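Local coordinates for uncharacterized protein (Sinorhizobium meliloti, PDB 4DNH) that is of unknown function but folds as a TIM barrel and is probably an enzyme related to dihydrodipicolinate synthases, at residues A96-L99 with I100-S103; E303-E306 with P307-P310; F67-R70 with L71-L74. All coordinates share one frame; numbering follows the deposited sequence.

In the fold
Along the chain the order is contact 3, contact 1, contact 2. Contacts 3 and 1 lie on helices 61-73 and 93-108, which flank strand 77-80 in sequence and pack as neighbours outside the eight-stranded parallel barrel. Their centres are about 16 Å apart, and they touch: Ser103 OG lies 3.7 Å from Arg68 CD, and both side chains have polar bonds to Glu80 of the strand between them. They thus belong to consecutive beta-alpha-beta units of one barrel wall. Contact 2, where helix 298-305 gives way to helix 308-315, lies in the helical part after the eighth strand and touches neither; its centre is about 32 Å from that of contact 1 and 21 Å from that of contact 3.

Contact 1: residues A96-L99 with I100-S103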
ATOM      1  N   ALA A  96      -6.739  -7.569  11.691  1.00 43.60           N
ATOM      2  CA  ALA A  96      -5.916  -7.898  10.532  1.00 40.25           C
ATOM      3  C   ALA A  96      -6.072  -9.373  10.131  1.00 40.36           C
ATOM      4  O   ALA A  96      -6.232  -9.683   8.953  1.00 39.02           O
ATOM      5  CB  ALA A  96      -4.453  -7.556  10.788  1.00 36.97           C
ATOM      6  N   ARG A  97      -6.018 -10.260  11.122  1.00 40.93           N
ATOM      7  CA  ARG A  97      -6.258 -11.689  10.944  1.00 40.42           C
ATOM      8  C   ARG A  97      -7.663 -11.931  10.359  1.00 41.22           C
ATOM      9  O   ARG A  97      -7.835 -12.718   9.426  1.00 41.67           O
ATOM     10  CB  ARG A  97      -6.097 -12.395  12.289  1.00 40.90           C
ATOM     11  CG  ARG A  97      -6.152 -13.910  12.225  1.00 43.31           C
ATOM     12  CD  ARG A  97      -6.435 -14.519  13.587  1.00 47.42           C
ATOM     13  NE  ARG A  97      -6.435 -15.979  13.510  1.00 55.96           N
ATOM     14  CZ  ARG A  97      -5.661 -16.785  14.238  1.00 61.90           C
ATOM     15  NH1 ARG A  97      -4.820 -16.286  15.142  1.00 63.07           N
ATOM     16  NH2 ARG A  97      -5.740 -18.100  14.068  1.00 62.38           N
ATOM     17  N   GLU A  98      -8.662 -11.222  10.872  1.00 41.33           N
ATOM     18  CA  GLU A  98     -10.020 -11.392  10.374  1.00 43.21           C
ATOM     19  C   GLU A  98     -10.136 -10.906   8.932  1.00 42.38           C
ATOM     20  O   GLU A  98     -10.781 -11.545   8.112  1.00 41.97           O
ATOM     21  CB  GLU A  98     -11.025 -10.716  11.304  1.00 47.60           C
ATOM     22  CG  GLU A  98     -12.486 -10.815  10.900  1.00 55.49           C
ATOM     23  CD  GLU A  98     -13.078 -12.217  10.996  1.00 65.95           C
ATOM     24  OE1 GLU A  98     -12.322 -13.218  11.110  1.00 64.46           O
ATOM     25  OE2 GLU A  98     -14.329 -12.313  10.945  1.00 70.88           O
ATOM     26  N   LEU A  99      -9.462  -9.809   8.607  1.00 42.54           N
ATOM     27  CA  LEU A  99      -9.525  -9.262   7.250  1.00 40.97           C
ATOM     28  C   LEU A  99      -8.858 -10.225   6.275  1.00 41.16           C
ATOM     29  O   LEU A  99      -9.378 -10.505   5.193  1.00 43.13           O
ATOM     30  CB  LEU A  99      -8.874  -7.893   7.208  1.00 39.44           C
ATOM     31  CG  LEU A  99      -8.761  -7.144   5.887  1.00 40.71           C
ATOM     32  CD1 LEU A  99     -10.083  -7.097   5.131  1.00 41.80           C
ATOM     33  CD2 LEU A  99      -8.252  -5.738   6.185  1.00 39.43           C
ATOM     34  N   ILE A 100      -7.724 -10.762   6.694  1.00 39.73           N
ATOM     35  CA  ILE A 100      -7.032 -11.784   5.939  1.00 41.38           C
ATOM     36  C   ILE A 100      -7.935 -13.002   5.694  1.00 42.43           C
ATOM     37  O   ILE A 100      -8.073 -13.447   4.570  1.00 42.58           O
ATOM     38  CB  ILE A 100      -5.688 -12.153   6.607  1.00 40.92           C
ATOM     39  CG1 ILE A 100      -4.712 -10.969   6.468  1.00 39.20           C
ATOM     40  CG2 ILE A 100      -5.123 -13.434   6.000  1.00 41.48           C
ATOM     41  CD1 ILE A 100      -3.382 -11.133   7.179  1.00 38.68           C
ATOM     42  N   ARG A 101      -8.573 -13.500   6.746  1.00 44.71           N
ATOM     43  CA  ARG A 101      -9.507 -14.629   6.653  1.00 44.98           C
ATOM     44  C   ARG A 101     -10.669 -14.387   5.668  1.00 42.99           C
ATOM     45  O   ARG A 101     -10.907 -15.206   4.783  1.00 41.32           O
ATOM     46  CB  ARG A 101     -10.028 -14.984   8.047  1.00 45.43           C
ATOM     47  CG  ARG A 101     -10.939 -16.196   8.103  1.00 46.83           C
ATOM     48  CD  ARG A 101     -11.789 -16.163   9.362  1.00 51.64           C
ATOM     49  NE  ARG A 101     -13.106 -16.723   9.079  1.00 62.17           N
ATOM     50  CZ  ARG A 101     -14.253 -16.045   9.065  1.00 62.75           C
ATOM     51  NH1 ARG A 101     -14.293 -14.752   9.356  1.00 59.82           N
ATOM     52  NH2 ARG A 101     -15.378 -16.682   8.776  1.00 64.70           N
ATOM     53  N   ARG A 102     -11.379 -13.268   5.813  1.00 43.08           N
ATOM     54  CA  ARG A 102     -12.462 -12.915   4.874  1.00 43.06           C
ATOM     55  C   ARG A 102     -11.969 -12.767   3.429  1.00 44.57           C
ATOM     56  O   ARG A 102     -12.570 -13.331   2.515  1.00 46.89           O
ATOM     57  CB  ARG A 102     -13.151 -11.618   5.273  1.00 42.57           C
ATOM     58  CG  ARG A 102     -13.432 -11.491   6.745  1.00 47.37           C
ATOM     59  CD  ARG A 102     -14.828 -11.918   7.066  1.00 53.93           C
ATOM     60  NE  ARG A 102     -15.243 -11.388   8.360  1.00 57.02           N
ATOM     61  CZ  ARG A 102     -16.459 -10.915   8.610  1.00 52.68           C
ATOM     62  NH1 ARG A 102     -17.375 -10.873   7.641  1.00 46.60           N
ATOM     63  NH2 ARG A 102     -16.747 -10.470   9.826  1.00 53.50           N
ATOM     64  N   SER A 103     -10.886 -12.011   3.224  1.00 42.46           N
ATOM     65  CA  SER A 103     -10.343 -11.792   1.875  1.00 42.96           C
ATOM     66  C   SER A 103      -9.897 -13.074   1.153  1.00 44.61           C
ATOM     67  O   SER A 103     -10.201 -13.252  -0.030  1.00 45.79           O
ATOM     68  CB  SER A 103      -9.209 -10.778   1.897  1.00 42.68           C
ATOM     69  OG  SER A 103      -9.738  -9.473   1.969  1.00 43.61           O
TER
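Glu98 and Arg102, one turn apart on helix 93-108, form a salt-bridge network with Arg101 on an outer helix of the TIM barrel, the one that follows strand 77-80. Arg102 is the side chain to follow. Its CB and then its CG pass beside the Glu98 carbonyl, CG coming to 3.0 Å from Glu98 O, the same oxygen that takes the Arg102 backbone N-H. The chain bends at chi2 (-96°), which turns the guanidinium back along the helix toward the carboxylate. CD passes 3.9 Å from Glu98 OE2, and NE then donates to that oxygen at 2.9 Å, approaching from above the carboxylate plane; NH2 adds a weak bond to it at 3.2 Å. The two flat groups stand nearly upright to each other, with 79° between their planes. Trp61 of helix 61-73 also meets Arg102, in a cation-pi contact. An alanine at Arg102 is likely to cost Glu98 OE2 one of its two cationic partners and to deprive Trp61 of its cation.

Arg101 reaches the carboxylate differently. Its side chain runs alongside that of Glu98, and the carboxylate and guanidinium planes are nearly parallel, 18° apart, with OE2 at the guanidinium edge. Arg101 NH1 forms the salt bridge to Glu98 OE2 at 2.9 Å. A weak hydrogen bond runs from NH1 to OE1. Two positive groups thus share one carboxylate oxygen, which probably favours the ionised acid.

On the buried side of the helix, Ile100 lays CG1 3.2 Å from Ala96 O. Ser103 gives its hydroxyl to a hydrogen bond with Glu80, and its OG sits 4.0 Å from Leu99 CD1.

Contact 2: residues E303-E306 with P307-P310; sequences ELLE and PTVP
Leu305 O is the hub of the hydrogen bonding, and Thr308 grips it twice. The backbone N of Thr308 donates at 2.8 Å from above the carbonyl plane, while OG1 comes in the plane, on a lone pair, at a modelled 2.5 Å to Leu305 O. A chi1 of 70° sets that hydroxyl between the backbone N and the carbonyl carbon of its own residue, turned back toward the preceding turn. OG1 is also hydrogen-bonded to Tyr260 OH, which ties the turn to helix 260-265. Val309 N is less firmly held: it reaches both Leu305 O and Glu306 O, each at 3.3 Å and each weakly.

The prolines form a second group. Having no N-H, Pro307 cannot make the bond that a regular helix would bring to Glu303 O, and its CD packs 3.2 Å from that oxygen instead. Pro310 repeats the pattern, its CD lying 3.1 Å from Glu306 O. The regular ladder of backbone bonds is therefore interrupted where helix 298-305 passes into helix 308-315, in the region that follows the eighth strand of the TIM barrel.

Van der Waals contacts make up the rest. Three set a carbon against an oxygen: Leu305 CD1 approaches Thr308 OG1 at 4.1 Å, the two side chains crossing at a slant, Thr308 CG2 sits 3.7 Å from Leu304 O, and Val309 CB lies near the carbonyl oxygen of Glu306. The apolar packing is with other helices. Leu304 and Leu305 meet Ala289 of helix 283-294, Thr308 meets Val285 of the same helix, and Val309 rests on Ala261 and on Tyr260.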
ATOM      1  N   GLU A 303       1.655   8.332 -20.820  1.00 56.33           N
ATOM      2  CA  GLU A 303       0.536   9.255 -21.031  1.00 58.70           C
ATOM      3  C   GLU A 303      -0.540   9.082 -19.962  1.00 54.33           C
ATOM      4  O   GLU A 303      -1.133  10.062 -19.519  1.00 52.16           O
ATOM      5  CB  GLU A 303      -0.106   9.036 -22.404  1.00 67.05           C
ATOM      6  CG  GLU A 303       0.566   9.760 -23.561  1.00 80.97           C
ATOM      7  CD  GLU A 303       0.013   9.345 -24.924  1.00 94.68           C
ATOM      8  OE1 GLU A 303      -1.046   8.671 -24.964  1.00100.63           O
ATOM      9  OE2 GLU A 303       0.636   9.690 -25.957  1.00 95.76           O
ATOM     10  N   LEU A 304      -0.797   7.830 -19.583  1.00 51.61           N
ATOM     11  CA  LEU A 304      -1.778   7.498 -18.563  1.00 50.17           C
ATOM     12  C   LEU A 304      -1.246   7.721 -17.132  1.00 51.77           C
ATOM     13  O   LEU A 304      -1.955   8.268 -16.272  1.00 50.85           O
ATOM     14  CB  LEU A 304      -2.252   6.048 -18.737  1.00 50.08           C
ATOM     15  CG  LEU A 304      -3.160   5.669 -19.933  1.00 51.57           C
ATOM     16  CD1 LEU A 304      -3.200   4.165 -20.132  1.00 50.13           C
ATOM     17  CD2 LEU A 304      -4.585   6.197 -19.801  1.00 51.04           C
ATOM     18  N   LEU A 305       0.002   7.324 -16.881  1.00 49.91           N
ATOM     19  CA  LEU A 305       0.508   7.288 -15.517  1.00 46.94           C
ATOM     20  C   LEU A 305       1.154   8.587 -15.056  1.00 48.56           C
ATOM     21  O   LEU A 305       0.899   9.032 -13.932  1.00 48.46           O
ATOM     22  CB  LEU A 305       1.449   6.107 -15.332  1.00 46.59           C
ATOM     23  CG  LEU A 305       1.238   5.123 -14.176  1.00 46.30           C
ATOM     24  CD1 LEU A 305      -0.223   4.816 -13.847  1.00 45.38           C
ATOM     25  CD2 LEU A 305       1.992   3.834 -14.455  1.00 44.57           C
ATOM     26  N   GLU A 306       1.958   9.218 -15.910  1.00 50.59           N
ATOM     27  CA  GLU A 306       2.623  10.482 -15.530  1.00 53.43           C
ATOM     28  C   GLU A 306       1.698  11.539 -14.906  1.00 49.87           C
ATOM     29  O   GLU A 306       2.119  12.239 -14.009  1.00 51.79           O
ATOM     30  CB  GLU A 306       3.444  11.096 -16.682  1.00 60.15           C
ATOM     31  CG  GLU A 306       4.916  10.685 -16.690  1.00 69.60           C
ATOM     32  CD  GLU A 306       5.624  10.972 -18.014  1.00 79.69           C
ATOM     33  OE1 GLU A 306       5.026  11.627 -18.896  1.00 85.21           O
ATOM     34  OE2 GLU A 306       6.789  10.538 -18.186  1.00 79.60           O
ATOM     35  N   PRO A 307       0.444  11.666 -15.382  1.00 48.59           N
ATOM     36  CA  PRO A 307      -0.470  12.620 -14.716  1.00 48.36           C
ATOM     37  C   PRO A 307      -0.888  12.251 -13.265  1.00 44.78           C
ATOM     38  O   PRO A 307      -1.246  13.122 -12.461  1.00 43.37           O
ATOM     39  CB  PRO A 307      -1.687  12.627 -15.657  1.00 49.70           C
ATOM     40  CG  PRO A 307      -1.119  12.250 -16.998  1.00 48.93           C
ATOM     41  CD  PRO A 307      -0.137  11.171 -16.647  1.00 48.35           C
ATOM     42  N   THR A 308      -0.832  10.971 -12.935  1.00 43.17           N
ATOM     43  CA  THR A 308      -1.136  10.538 -11.590  1.00 41.66           C
ATOM     44  C   THR A 308       0.005  10.862 -10.638  1.00 42.49           C
ATOM     45  O   THR A 308      -0.220  11.096  -9.453  1.00 45.26           O
ATOM     46  CB  THR A 308      -1.395   9.022 -11.538  1.00 40.04           C
ATOM     47  OG1 THR A 308      -0.161   8.328 -11.767  1.00 39.75           O
ATOM     48  CG2 THR A 308      -2.442   8.608 -12.584  1.00 37.51           C
ATOM     49  N   VAL A 309       1.228  10.869 -11.157  1.00 42.40           N
ATOM     50  CA  VAL A 309       2.423  11.036 -10.340  1.00 43.05           C
ATOM     51  C   VAL A 309       2.367  12.287  -9.441  1.00 42.59           C
ATOM     52  O   VAL A 309       2.676  12.196  -8.249  1.00 41.71           O
ATOM     53  CB  VAL A 309       3.710  10.970 -11.206  1.00 46.14           C
ATOM     54  CG1 VAL A 309       4.938  11.405 -10.410  1.00 45.24           C
ATOM     55  CG2 VAL A 309       3.888   9.564 -11.782  1.00 45.03           C
ATOM     56  N   PRO A 310       1.952  13.449  -9.992  1.00 43.08           N
ATOM     57  CA  PRO A 310       1.865  14.594  -9.089  1.00 41.69           C
ATOM     58  C   PRO A 310       0.838  14.354  -7.976  1.00 41.30           C
ATOM     59  O   PRO A 310       1.096  14.703  -6.836  1.00 40.95           O
ATOM     60  CB  PRO A 310       1.428  15.747 -10.007  1.00 40.49           C
ATOM     61  CG  PRO A 310       1.914  15.355 -11.345  1.00 43.17           C
ATOM     62  CD  PRO A 310       1.791  13.856 -11.403  1.00 44.14           C
TER

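Contact 3: residues F67-R70 with L71-L74; sequences FRHR and LWDL
His69 and Trp72 make an edge-to-face pair on helix 61-73, the indole edge pointing at one face of the imidazole. The ring centroids, with the six-membered ring taken for the indole, are 5.5 Å apart and the planes meet at 85°. Both side chains place CG anti to their own carbonyl carbon (chi1 -71° for His69, -67° for Trp72), and this brings the indole's CE3 to 4.0 Å from His69 ND1. Polar bonds fix the rotation of both rings: His69 meets Glu106 through NE2 and Arg110 through ND1, while Trp72 NE1 bonds to Leu114 O.

Arg68 covers a face of the same indole with its aliphatic root. Its CB lies over the six-membered ring in a CH-pi contact, 4.1 Å from the centroid. Beyond CG the arginine bends at chi2 and leads away from the tryptophan, carrying NE to a salt bridge with Glu80 and NH1 to the carbonyl oxygens of Thr64 and His42.

Leu71 reaches back along the helix to the Phe67 ring, its CD1 3.9 Å from CE2 of the phenylalanine, at a slant to the ring.

The backbone N-H of Asp73 bonds to His69 O, with 2.8 Å between Asp73 N and that oxygen, and its side chain forms a salt bridge with Arg110 through OD1. Leu74 N still bonds to Arg70 O, at 3.3 Å. Arg68, Leu71 and Trp72 all pack on Val78 of strand 77-80, the helix-on-strand layer of a beta-alpha-beta unit in a TIM barrel.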
ATOM      1  N   PHE A  67     -14.199  -3.579  -2.204  1.00 36.97           N
ATOM      2  CA  PHE A  67     -13.034  -2.933  -2.811  1.00 37.37           C
ATOM      3  C   PHE A  67     -11.949  -3.920  -3.284  1.00 35.62           C
ATOM      4  O   PHE A  67     -11.312  -3.687  -4.293  1.00 34.80           O
ATOM      5  CB  PHE A  67     -12.463  -1.863  -1.885  1.00 37.56           C
ATOM      6  CG  PHE A  67     -11.380  -1.064  -2.509  1.00 39.38           C
ATOM      7  CD1 PHE A  67     -11.682  -0.056  -3.426  1.00 41.14           C
ATOM      8  CD2 PHE A  67     -10.042  -1.320  -2.195  1.00 39.72           C
ATOM      9  CE1 PHE A  67     -10.675   0.689  -4.022  1.00 41.05           C
ATOM     10  CE2 PHE A  67      -9.039  -0.578  -2.788  1.00 41.85           C
ATOM     11  CZ  PHE A  67      -9.355   0.426  -3.704  1.00 42.59           C
ATOM     12  N   ARG A  68     -11.730  -5.010  -2.560  1.00 35.83           N
ATOM     13  CA  ARG A  68     -10.932  -6.107  -3.102  1.00 37.96           C
ATOM     14  C   ARG A  68     -11.455  -6.623  -4.458  1.00 40.57           C
ATOM     15  O   ARG A  68     -10.664  -6.879  -5.373  1.00 42.68           O
ATOM     16  CB  ARG A  68     -10.832  -7.244  -2.096  1.00 40.79           C
ATOM     17  CG  ARG A  68      -9.801  -7.003  -1.006  1.00 42.16           C
ATOM     18  CD  ARG A  68     -10.384  -6.258   0.183  1.00 42.59           C
ATOM     19  NE  ARG A  68      -9.325  -5.722   1.045  1.00 41.71           N
ATOM     20  CZ  ARG A  68      -9.250  -4.469   1.498  1.00 38.77           C
ATOM     21  NH1 ARG A  68     -10.202  -3.582   1.187  1.00 36.15           N
ATOM     22  NH2 ARG A  68      -8.209  -4.106   2.264  1.00 35.65           N
ATOM     23  N   HIS A  69     -12.775  -6.753  -4.604  1.00 40.74           N
ATOM     24  CA  HIS A  69     -13.354  -7.220  -5.874  1.00 42.21           C
ATOM     25  C   HIS A  69     -13.138  -6.245  -6.994  1.00 43.60           C
ATOM     26  O   HIS A  69     -12.860  -6.650  -8.143  1.00 46.23           O
ATOM     27  CB  HIS A  69     -14.842  -7.570  -5.740  1.00 43.76           C
ATOM     28  CG  HIS A  69     -15.101  -8.824  -4.942  1.00 45.63           C
ATOM     29  ND1 HIS A  69     -14.944 -10.062  -5.458  1.00 48.69           N
ATOM     30  CD2 HIS A  69     -15.513  -9.000  -3.620  1.00 47.49           C
ATOM     31  CE1 HIS A  69     -15.247 -10.984  -4.521  1.00 50.43           C
ATOM     32  NE2 HIS A  69     -15.594 -10.331  -3.394  1.00 51.43           N
ATOM     33  N   ARG A  70     -13.245  -4.957  -6.680  1.00 41.11           N
ATOM     34  CA  ARG A  70     -12.917  -3.894  -7.631  1.00 41.37           C
ATOM     35  C   ARG A  70     -11.483  -4.049  -8.134  1.00 41.70           C
ATOM     36  O   ARG A  70     -11.221  -3.896  -9.343  1.00 42.57           O
ATOM     37  CB  ARG A  70     -13.098  -2.514  -6.984  1.00 41.12           C
ATOM     38  CG  ARG A  70     -13.018  -1.325  -7.930  1.00 43.63           C
ATOM     39  CD  ARG A  70     -13.134  -0.036  -7.127  1.00 48.17           C
ATOM     40  NE  ARG A  70     -12.502   1.147  -7.731  1.00 51.19           N
ATOM     41  CZ  ARG A  70     -13.050   1.887  -8.698  1.00 53.16           C
ATOM     42  NH1 ARG A  70     -14.245   1.553  -9.208  1.00 51.08           N
ATOM     43  NH2 ARG A  70     -12.397   2.952  -9.167  1.00 48.94           N
ATOM     44  N   LEU A  71     -10.562  -4.366  -7.220  1.00 40.24           N
ATOM     45  CA  LEU A  71      -9.151  -4.518  -7.602  1.00 39.35           C
ATOM     46  C   LEU A  71      -8.963  -5.760  -8.450  1.00 39.95           C
ATOM     47  O   LEU A  71      -8.334  -5.706  -9.498  1.00 40.91           O
ATOM     48  CB  LEU A  71      -8.188  -4.523  -6.400  1.00 36.17           C
ATOM     49  CG  LEU A  71      -8.014  -3.250  -5.570  1.00 34.69           C
ATOM     50  CD1 LEU A  71      -7.109  -3.530  -4.371  1.00 34.25           C
ATOM     51  CD2 LEU A  71      -7.468  -2.086  -6.380  1.00 33.34           C
ATOM     52  N   TRP A  72      -9.513  -6.880  -8.002  1.00 41.64           N
ATOM     53  CA  TRP A  72      -9.454  -8.100  -8.811  1.00 42.23           C
ATOM     54  C   TRP A  72     -10.039  -7.922 -10.179  1.00 42.03           C
ATOM     55  O   TRP A  72      -9.457  -8.420 -11.139  1.00 42.73           O
ATOM     56  CB  TRP A  72     -10.054  -9.278  -8.084  1.00 40.21           C
ATOM     57  CG  TRP A  72      -9.245  -9.674  -6.877  1.00 39.03           C
ATOM     58  CD1 TRP A  72      -7.857  -9.699  -6.757  1.00 38.39           C
ATOM     59  CD2 TRP A  72      -9.748 -10.128  -5.570  1.00 38.92           C
ATOM     60  NE1 TRP A  72      -7.480 -10.125  -5.509  1.00 37.29           N
ATOM     61  CE2 TRP A  72      -8.560 -10.397  -4.745  1.00 37.64           C
ATOM     62  CE3 TRP A  72     -11.017 -10.334  -5.017  1.00 39.59           C
ATOM     63  CZ2 TRP A  72      -8.661 -10.852  -3.434  1.00 37.16           C
ATOM     64  CZ3 TRP A  72     -11.105 -10.786  -3.692  1.00 39.15           C
ATOM     65  CH2 TRP A  72      -9.952 -11.036  -2.921  1.00 38.50           C
ATOM     66  N   ASP A  73     -11.143  -7.172 -10.281  1.00 43.24           N
ATOM     67  CA  ASP A  73     -11.828  -6.885 -11.572  1.00 45.94           C
ATOM     68  C   ASP A  73     -10.920  -6.188 -12.560  1.00 47.65           C
ATOM     69  O   ASP A  73     -11.002  -6.435 -13.761  1.00 50.19           O
ATOM     70  CB  ASP A  73     -13.055  -5.978 -11.380  1.00 46.43           C
ATOM     71  CG  ASP A  73     -14.255  -6.706 -10.786  1.00 48.23           C
ATOM     72  OD1 ASP A  73     -14.241  -7.951 -10.700  1.00 46.87           O
ATOM     73  OD2 ASP A  73     -15.223  -6.016 -10.392  1.00 50.16           O
ATOM     74  N   LEU A  74     -10.072  -5.299 -12.042  1.00 46.56           N
ATOM     75  CA  LEU A  74      -9.146  -4.531 -12.860  1.00 46.54           C
ATOM     76  C   LEU A  74      -7.844  -5.289 -13.136  1.00 47.37           C
ATOM     77  O   LEU A  74      -6.944  -4.771 -13.813  1.00 48.57           O
ATOM     78  CB  LEU A  74      -8.850  -3.177 -12.209  1.00 44.06           C
ATOM     79  CG  LEU A  74     -10.019  -2.187 -12.111  1.00 45.34           C
ATOM     80  CD1 LEU A  74      -9.679  -1.084 -11.126  1.00 42.94           C
ATOM     81  CD2 LEU A  74     -10.413  -1.573 -13.446  1.00 46.59           C
TER